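Local coordinates for protein SAM-dependent methyltransferase (Exiguobacterium sibiricum 255-15, PDB 3D2L) that probably transfers methyl groups from S-adenosylmethionine to an acceptor not yet identified, at residues Gln6-Val18 / Ser63-Met75. Numbering follows the deposited sequence. Where two conformers were deposited one is given.
Sequences QFAYVYDELMQDV and SEEMLEIAQEKAM
Ile-69 of helix 64-75 packs against Ala-8 and the Tyr-9 ring of segment 6-18. Its CG1 meets Ala-8 CB at 3.5 Å and lies over one face of the Tyr-9 ring, a CH-pi contact of 4.2 Å from CG1 to the ring centroid. With CG1 beside its backbone N (chi1 -59°), the branched side chain also turns CG2 toward the phenol end of Tyr-9. Ala-8 suits the closest backbone approach, 5.5 Å between the CA atoms of Ala-8 and Met-66, because its small methyl group, beside Met-66 CG and Glu-65 O, lets the backbones come this near. With Tyr-9 cut back to an alanine, Ile-69 would probably lose the ring beside its CG1 and CG2, leaving a gap on that flank next to Gln-6. Met-66, here selenomethionine, spans a wider separation with its long unbranched chain, the selenium meeting the Tyr-11 ring obliquely, 5.0 Å from the centroid.

The solvent side is looser and polar. Gln-6, extended beyond CG, runs past Ile-69 and donates NE2 to Glu-72 OE1 at 2.9 Å; the acceptor lies in the amide plane, but the carboxylate is turned 77° from it. More sheltered, on the far side of Tyr-9, Lys-73 bends at chi3 (-61°) to bring NZ within 3.1 Å of Asp-12 OD2, a salt bridge made from the syn side but tilted out of the carboxylate plane. Thr-44 binds Asp-12 OD1, so both oxygens are engaged and the group's rotation is restrained. Asp-12 thus ties helix 9-14 both to helix 64-75 and to the glycine-rich turn after strand 36-40, consistent with the N-terminal helix being held beside the domain's probable cofactor side.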
loop_
_atom_site.group_PDB
_atom_site.type_symbol
_atom_site.label_atom_id
_atom_site.label_comp_id
_atom_site.label_asym_id
_atom_site.label_seq_id
_atom_site.Cartn_x
_atom_site.Cartn_y
_atom_site.Cartn_z
ATOM N N GLN A 6 20.763 5.325 -5.453
ATOM C CA GLN A 6 19.458 5.164 -4.733
ATOM C C GLN A 6 18.680 3.916 -5.177
ATOM O O GLN A 6 17.786 3.986 -6.044
ATOM C CB GLN A 6 18.604 6.426 -4.885
ATOM C CG GLN A 6 19.171 7.629 -4.122
ATOM C CD GLN A 6 18.405 8.916 -4.384
ATOM O OE1 GLN A 6 18.104 9.250 -5.545
ATOM N NE2 GLN A 6 18.094 9.657 -3.309
ATOM N N PHE A 7 19.029 2.786 -4.551
ATOM C CA PHE A 7 18.403 1.488 -4.806
ATOM C C PHE A 7 16.882 1.571 -4.970
ATOM O O PHE A 7 16.323 0.857 -5.801
ATOM C CB PHE A 7 18.754 0.498 -3.672
ATOM C CG PHE A 7 17.988 -0.809 -3.738
ATOM C CD1 PHE A 7 18.410 -1.840 -4.572
ATOM C CD2 PHE A 7 16.852 -1.008 -2.968
ATOM C CE1 PHE A 7 17.698 -3.045 -4.646
ATOM C CE2 PHE A 7 16.144 -2.210 -3.035
ATOM C CZ PHE A 7 16.574 -3.230 -3.873
ATOM N N ALA A 8 16.227 2.438 -4.188
ATOM C CA ALA A 8 14.768 2.558 -4.211
ATOM C C ALA A 8 14.144 2.752 -5.610
ATOM O O ALA A 8 12.992 2.343 -5.813
ATOM C CB ALA A 8 14.294 3.645 -3.246
ATOM N N TYR A 9 14.872 3.334 -6.566
ATOM C CA TYR A 9 14.334 3.457 -7.953
ATOM C C TYR A 9 13.999 2.129 -8.673
ATOM O O TYR A 9 13.175 2.104 -9.608
ATOM C CB TYR A 9 15.211 4.348 -8.842
ATOM C CG TYR A 9 14.980 5.808 -8.509
ATOM C CD1 TYR A 9 13.745 6.427 -8.812
ATOM C CD2 TYR A 9 15.963 6.569 -7.871
ATOM C CE1 TYR A 9 13.504 7.771 -8.493
ATOM C CE2 TYR A 9 15.734 7.916 -7.559
ATOM C CZ TYR A 9 14.502 8.508 -7.865
ATOM O OH TYR A 9 14.281 9.832 -7.535
ATOM N N VAL A 10 14.609 1.033 -8.233
ATOM C CA VAL A 10 14.304 -0.259 -8.823
ATOM C C VAL A 10 12.815 -0.602 -8.588
ATOM O O VAL A 10 12.196 -1.344 -9.378
ATOM C CB VAL A 10 15.229 -1.390 -8.282
ATOM C CG1 VAL A 10 16.682 -0.995 -8.469
ATOM C CG2 VAL A 10 14.899 -1.735 -6.811
ATOM N N TYR A 11 12.244 -0.067 -7.507
ATOM C CA TYR A 11 10.827 -0.287 -7.221
ATOM C C TYR A 11 9.961 0.527 -8.170
ATOM O O TYR A 11 8.921 0.051 -8.613
ATOM C CB TYR A 11 10.479 0.034 -5.772
ATOM C CG TYR A 11 11.091 -0.932 -4.798
ATOM C CD1 TYR A 11 10.677 -2.272 -4.765
ATOM C CD2 TYR A 11 12.070 -0.520 -3.894
ATOM C CE1 TYR A 11 11.237 -3.176 -3.857
ATOM C CE2 TYR A 11 12.634 -1.413 -2.982
ATOM C CZ TYR A 11 12.209 -2.732 -2.972
ATOM O OH TYR A 11 12.758 -3.599 -2.070
ATOM N N ASP A 12 10.394 1.736 -8.503
ATOM C CA ASP A 12 9.611 2.563 -9.417
ATOM C C ASP A 12 9.574 1.950 -10.809
ATOM O O ASP A 12 8.546 2.026 -11.507
ATOM C CB ASP A 12 10.113 4.000 -9.415
ATOM C CG ASP A 12 9.653 4.764 -8.165
ATOM O OD1 ASP A 12 9.053 4.132 -7.277
ATOM O OD2 ASP A 12 9.847 5.986 -8.064
ATOM N N GLU A 13 10.676 1.320 -11.211
ATOM C CA GLU A 13 10.694 0.657 -12.494
ATOM C C GLU A 13 9.797 -0.576 -12.421
ATOM O O GLU A 13 8.903 -0.716 -13.234
ATOM C CB GLU A 13 12.103 0.313 -12.921
ATOM C CG GLU A 13 12.949 1.536 -13.295
ATOM C CD GLU A 13 14.285 1.110 -13.894
ATOM O OE1 GLU A 13 14.946 0.191 -13.313
ATOM O OE2 GLU A 13 14.645 1.672 -14.955
ATOM N N LEU A 14 9.979 -1.441 -11.428
ATOM C CA LEU A 14 9.107 -2.605 -11.301
ATOM C C LEU A 14 7.613 -2.259 -11.445
ATOM O O LEU A 14 6.844 -3.096 -11.931
ATOM C CB LEU A 14 9.345 -3.338 -9.953
ATOM C CG LEU A 14 8.543 -4.635 -9.642
ATOM C CD1 LEU A 14 9.261 -5.518 -8.619
ATOM C CD2 LEU A 14 7.098 -4.362 -9.184
HETATM N N MSE A 15 7.214 -1.042 -11.047
HETATM C CA MSE A 15 5.814 -0.623 -11.048
HETATM C C MSE A 15 5.491 0.462 -12.096
HETATM O O MSE A 15 4.401 1.047 -12.070
HETATM C CB MSE A 15 5.486 -0.094 -9.643
HETATM C CG MSE A 15 5.846 -1.046 -8.470
HETATM SE SE MSE A 15 4.594 -2.526 -8.098
HETATM C CE MSE A 15 3.060 -1.528 -7.449
ATOM N N GLN A 16 6.427 0.742 -12.990
ATOM C CA GLN A 16 6.211 1.792 -13.977
ATOM C C GLN A 16 4.854 1.685 -14.692
ATOM O O GLN A 16 4.264 2.713 -15.016
ATOM C CB GLN A 16 7.378 1.841 -14.971
ATOM C CG GLN A 16 7.590 0.576 -15.779
ATOM C CD GLN A 16 8.973 0.518 -16.400
ATOM O OE1 GLN A 16 9.642 1.539 -16.556
ATOM N NE2 GLN A 16 9.404 -0.686 -16.761
ATOM N N ASP A 17 4.360 0.458 -14.903
ATOM C CA ASP A 17 3.064 0.218 -15.552
ATOM C C ASP A 17 1.868 0.014 -14.603
ATOM O O ASP A 17 0.760 -0.237 -15.073
ATOM C CB ASP A 17 3.164 -0.995 -16.490
ATOM C CG ASP A 17 4.115 -0.758 -17.651
ATOM O OD1 ASP A 17 4.414 0.426 -17.965
ATOM O OD2 ASP A 17 4.547 -1.764 -18.257
ATOM N N VAL A 18 2.091 0.101 -13.291
ATOM C CA VAL A 18 1.013 -0.010 -12.290
ATOM C C VAL A 18 0.102 1.204 -12.460
ATOM O O VAL A 18 0.570 2.329 -12.372
ATOM C CB VAL A 18 1.574 -0.068 -10.866
ATOM C CG1 VAL A 18 0.463 0.129 -9.809
ATOM C CG2 VAL A 18 2.287 -1.384 -10.656
ATOM N N SER A 63 10.500 3.022 5.441
ATOM C CA SER A 63 11.764 3.085 4.688
ATOM C C SER A 63 12.276 4.479 4.363
ATOM O O SER A 63 11.721 5.171 3.525
ATOM C CB SER A 63 11.617 2.345 3.360
ATOM O OG SER A 63 12.834 2.356 2.624
ATOM N N GLU A 64 13.373 4.867 4.997
ATOM C CA GLU A 64 13.991 6.173 4.773
ATOM C C GLU A 64 14.377 6.358 3.328
ATOM O O GLU A 64 14.203 7.434 2.767
ATOM C CB GLU A 64 15.247 6.344 5.656
ATOM C CG GLU A 64 14.983 6.333 7.168
ATOM C CD GLU A 64 14.939 4.936 7.844
ATOM O OE1 GLU A 64 14.779 3.882 7.138
ATOM O OE2 GLU A 64 15.063 4.921 9.110
ATOM N N GLU A 65 14.873 5.276 2.724
ATOM C CA GLU A 65 15.359 5.271 1.345
ATOM C C GLU A 65 14.235 5.525 0.336
ATOM O O GLU A 65 14.372 6.283 -0.622
ATOM C CB GLU A 65 16.047 3.921 1.059
ATOM C CG GLU A 65 17.380 3.712 1.853
ATOM C CD GLU A 65 17.239 3.204 3.320
ATOM O OE1 GLU A 65 16.131 2.908 3.835
ATOM O OE2 GLU A 65 18.293 3.081 3.968
HETATM N N MSE A 66 13.098 4.900 0.575
HETATM C CA MSE A 66 11.968 5.110 -0.279
HETATM C C MSE A 66 11.434 6.535 -0.123
HETATM O O MSE A 66 11.098 7.198 -1.138
HETATM C CB MSE A 66 10.910 4.024 -0.021
HETATM C CG MSE A 66 11.418 2.660 -0.425
HETATM SE SE MSE A 66 10.008 1.376 -0.453
HETATM C CE MSE A 66 9.462 1.247 1.272
ATOM N N LEU A 67 11.378 7.033 1.123
ATOM C CA LEU A 67 10.887 8.409 1.393
ATOM C C LEU A 67 11.790 9.478 0.819
ATOM O O LEU A 67 11.321 10.549 0.444
ATOM C CB LEU A 67 10.599 8.634 2.888
ATOM C CG LEU A 67 9.496 7.753 3.456
ATOM C CD1 LEU A 67 9.169 8.180 4.914
ATOM C CD2 LEU A 67 8.237 7.756 2.598
ATOM N N GLU A 68 13.082 9.182 0.699
ATOM C CA GLU A 68 14.022 10.093 0.064
ATOM C C GLU A 68 13.685 10.289 -1.411
ATOM O O GLU A 68 13.710 11.403 -1.918
ATOM C CB GLU A 68 15.446 9.581 0.204
ATOM C CG GLU A 68 15.998 9.760 1.607
ATOM C CD GLU A 68 17.339 9.039 1.831
ATOM O OE1 GLU A 68 18.024 8.705 0.842
ATOM O OE2 GLU A 68 17.694 8.824 3.013
ATOM N N ILE A 69 13.372 9.190 -2.097
ATOM C CA ILE A 69 12.969 9.249 -3.507
ATOM C C ILE A 69 11.620 9.962 -3.619
ATOM O O ILE A 69 11.450 10.816 -4.463
ATOM C CB ILE A 69 12.855 7.857 -4.108
ATOM C CG1 ILE A 69 14.191 7.091 -4.017
ATOM C CG2 ILE A 69 12.408 7.950 -5.548
ATOM C CD1 ILE A 69 15.328 7.755 -4.606
ATOM N N ALA A 70 10.673 9.611 -2.753
ATOM C CA ALA A 70 9.352 10.265 -2.679
ATOM C C ALA A 70 9.515 11.789 -2.615
ATOM O O ALA A 70 8.929 12.556 -3.427
ATOM C CB ALA A 70 8.545 9.730 -1.483
ATOM N N GLN A 71 10.359 12.231 -1.697
ATOM C CA GLN A 71 10.599 13.670 -1.513
ATOM C C GLN A 71 11.232 14.334 -2.715
ATOM O O GLN A 71 10.823 15.413 -3.121
ATOM C CB GLN A 71 11.470 13.893 -0.284
ATOM C CG GLN A 71 11.849 15.331 -0.039
ATOM C CD GLN A 71 12.723 15.456 1.162
ATOM O OE1 GLN A 71 12.483 14.784 2.174
ATOM N NE2 GLN A 71 13.767 16.292 1.070
ATOM N N GLU A 72 12.256 13.706 -3.284
ATOM C CA GLU A 72 12.900 14.256 -4.465
ATOM C C GLU A 72 11.921 14.421 -5.627
ATOM O O GLU A 72 11.933 15.443 -6.292
ATOM C CB GLU A 72 14.141 13.440 -4.820
ATOM C CG GLU A 72 15.271 13.738 -3.812
ATOM C CD GLU A 72 16.604 13.011 -4.084
ATOM O OE1 GLU A 72 16.589 11.807 -4.430
ATOM O OE2 GLU A 72 17.661 13.650 -3.868
ATOM N N LYS A 73 11.043 13.437 -5.821
ATOM C CA LYS A 73 10.027 13.504 -6.849
ATOM C C LYS A 73 9.042 14.636 -6.576
ATOM O O LYS A 73 8.691 15.374 -7.499
ATOM C CB LYS A 73 9.320 12.147 -6.967
ATOM C CG LYS A 73 10.238 11.059 -7.485
ATOM C CD LYS A 73 9.457 9.781 -7.822
ATOM C CE LYS A 73 8.720 9.135 -6.661
ATOM N NZ LYS A 73 7.781 8.060 -7.156
ATOM N N ALA A 74 8.621 14.798 -5.309
ATOM C CA ALA A 74 7.731 15.902 -4.924
ATOM C C ALA A 74 8.408 17.250 -5.201
ATOM O O ALA A 74 7.828 18.147 -5.815
ATOM C CB ALA A 74 7.294 15.794 -3.412
HETATM N N MSE A 75 9.655 17.403 -4.774
HETATM C CA MSE A 75 10.351 18.672 -5.023
HETATM C C MSE A 75 10.523 18.961 -6.523
HETATM O O MSE A 75 10.379 20.095 -6.972
HETATM C CB MSE A 75 11.738 18.687 -4.358
HETATM C CG MSE A 75 11.756 18.450 -2.835
HETATM SE SE MSE A 75 10.629 19.642 -1.786
HETATM C CE MSE A 75 11.657 21.316 -1.995
#